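Local coordinates for protein ORF98 PTP-2 (Cydia pomonella granulosis virus, PDB 6I28) that probably removes phosphate from phosphotyrosine and phosphoserine or phosphothreonine residues of proteins, as a dual-specificity phosphatase, at residues Q16-G21 against I116-R121. Sequence-based numbering, arbitrary orientation.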
# COMPACT_ATOMS: atom_id res chain seq x y z
N GLN A 16 -2.69 -0.59 -12.86
CA GLN A 16 -3.77 0.31 -13.24
C GLN A 16 -4.52 0.85 -12.03
O GLN A 16 -5.22 1.85 -12.18
CB GLN A 16 -4.74 -0.40 -14.19
CG GLN A 16 -4.35 -0.23 -15.68
CD GLN A 16 -3.75 1.16 -16.07
OE1 GLN A 16 -2.64 1.25 -16.62
NE2 GLN A 16 -4.48 2.23 -15.76
N ASP A 17 -4.37 0.24 -10.85
CA ASP A 17 -5.12 0.64 -9.66
C ASP A 17 -4.33 1.38 -8.60
O ASP A 17 -4.93 2.04 -7.74
CB ASP A 17 -5.73 -0.60 -8.95
CG ASP A 17 -6.56 -1.45 -9.84
OD1 ASP A 17 -7.39 -0.88 -10.60
OD2 ASP A 17 -6.38 -2.75 -9.82
N LEU A 18 -2.99 1.25 -8.58
CA LEU A 18 -2.18 1.62 -7.43
C LEU A 18 -0.98 2.47 -7.82
O LEU A 18 -0.29 2.16 -8.80
CB LEU A 18 -1.63 0.37 -6.71
CG LEU A 18 -2.60 -0.57 -6.05
CD1 LEU A 18 -1.81 -1.72 -5.46
CD2 LEU A 18 -3.48 0.14 -4.98
N PHE A 19 -0.75 3.53 -7.04
CA PHE A 19 0.50 4.27 -6.90
C PHE A 19 1.12 4.05 -5.53
O PHE A 19 0.42 3.86 -4.52
CB PHE A 19 0.30 5.77 -7.10
CG PHE A 19 -0.23 6.14 -8.44
CD1 PHE A 19 -1.56 5.99 -8.77
CD2 PHE A 19 0.61 6.69 -9.38
CE1 PHE A 19 -2.00 6.36 -10.01
CE2 PHE A 19 0.14 7.05 -10.61
CZ PHE A 19 -1.14 6.88 -10.93
N VAL A 20 2.46 4.04 -5.48
CA VAL A 20 3.21 4.01 -4.22
C VAL A 20 4.22 5.16 -4.20
O VAL A 20 4.92 5.42 -5.19
CB VAL A 20 3.95 2.68 -4.01
CG1 VAL A 20 4.85 2.83 -2.83
CG2 VAL A 20 3.02 1.56 -3.92
N GLY A 21 4.29 5.88 -3.09
CA GLY A 21 5.25 6.95 -2.97
C GLY A 21 5.53 7.35 -1.55
O GLY A 21 5.11 6.67 -0.60
N ILE A 116 2.13 -4.56 -1.91
CA ILE A 116 2.52 -5.93 -2.22
C ILE A 116 1.45 -6.87 -1.72
O ILE A 116 1.08 -7.82 -2.40
CB ILE A 116 3.91 -6.24 -1.61
CG1 ILE A 116 5.04 -5.49 -2.34
CG2 ILE A 116 4.20 -7.78 -1.61
CD1 ILE A 116 6.47 -5.70 -1.78
N TYR A 117 0.90 -6.60 -0.53
CA TYR A 117 -0.10 -7.48 0.04
C TYR A 117 -1.39 -7.43 -0.77
O TYR A 117 -2.02 -8.48 -1.04
CB TYR A 117 -0.40 -7.07 1.48
CG TYR A 117 -1.49 -7.95 2.11
CD1 TYR A 117 -1.36 -9.28 2.23
CD2 TYR A 117 -2.65 -7.39 2.58
CE1 TYR A 117 -2.34 -10.10 2.82
CE2 TYR A 117 -3.67 -8.13 3.16
CZ TYR A 117 -3.53 -9.49 3.28
OH TYR A 117 -4.51 -10.29 3.86
N TYR A 118 -1.82 -6.23 -1.16
CA TYR A 118 -2.94 -6.14 -2.06
C TYR A 118 -2.77 -6.96 -3.31
O TYR A 118 -3.69 -7.66 -3.72
CB TYR A 118 -3.27 -4.69 -2.40
CG TYR A 118 -4.50 -4.56 -3.23
CD1 TYR A 118 -5.74 -4.58 -2.61
CD2 TYR A 118 -4.47 -4.48 -4.63
CE1 TYR A 118 -6.88 -4.50 -3.30
CE2 TYR A 118 -5.68 -4.36 -5.35
CZ TYR A 118 -6.88 -4.41 -4.66
OH TYR A 118 -8.11 -4.33 -5.29
N ILE A 119 -1.55 -6.98 -3.90
CA ILE A 119 -1.33 -7.77 -5.11
C ILE A 119 -1.25 -9.27 -4.81
O ILE A 119 -1.79 -10.08 -5.57
CB ILE A 119 -0.05 -7.21 -5.79
CG1 ILE A 119 -0.34 -5.79 -6.36
CG2 ILE A 119 0.49 -8.15 -6.88
CD1 ILE A 119 0.83 -5.14 -7.01
N MET A 120 -0.60 -9.65 -3.70
CA MET A 120 -0.59 -11.03 -3.26
C MET A 120 -1.99 -11.58 -3.09
O MET A 120 -2.31 -12.65 -3.61
CB MET A 120 0.15 -11.18 -1.93
CG MET A 120 1.60 -10.84 -1.94
SD MET A 120 2.29 -10.82 -0.29
CE MET A 120 1.79 -12.42 0.33
N ARG A 121 -2.88 -10.80 -2.51
CA ARG A 121 -4.16 -11.36 -2.15
C ARG A 121 -5.19 -11.30 -3.28
O ARG A 121 -5.99 -12.23 -3.44
CB ARG A 121 -4.71 -10.60 -0.92
CG ARG A 121 -6.08 -11.08 -0.49
CD ARG A 121 -6.36 -10.64 0.93
NE ARG A 121 -7.78 -10.65 1.29
CZ ARG A 121 -8.25 -10.35 2.50
NH1 ARG A 121 -7.43 -10.05 3.49
NH2 ARG A 121 -9.55 -10.36 2.74
O HOH W 1 -7.64 -5.17 -7.84
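L18 and the ring of Y118 make the main direct contact here, and just ahead of them D17 is linked to the same tyrosine indirectly, through one water. The phenol OH of Y118 is hydrogen-bonded to this water at 2.7 Å, while OD2 of D17 accepts a weak bond from it at 3.4 Å. An aspartate suits this partly exposed place before strand 18-21, where its carboxylate can share a solvent molecule with a tyrosine whose ring is buried.

L18 begins the strand. With CG anti to the carbonyl carbon (chi1 -65°) and CD1 anti to CA (chi2 178°), its chain runs out extended and puts that methyl 3.9 Å from CD2 of Y118, oblique to the ring. The same CD1 lies 4.4 Å from CG1 of I119, a looser touch. The leucine also rests on V100 and I102 of the neighbouring strand. Y118, its CG anti to the backbone N (chi1 -175°), reaches toward the start of the strand and packs on I93 and H94 of helix 82-95. The branched, apolar I119 suits a buried place between the leucine and V134 of helix 127-137.

The CA atoms of L18 and Y118 are 9.5 Å apart, a gap spanned by side chains and a water. This is the cysteine-based protein tyrosine phosphatase fold, in which the helix following the phosphate-binding P-loop, here 110-123 after the CX5R signature, packs against the central sheet.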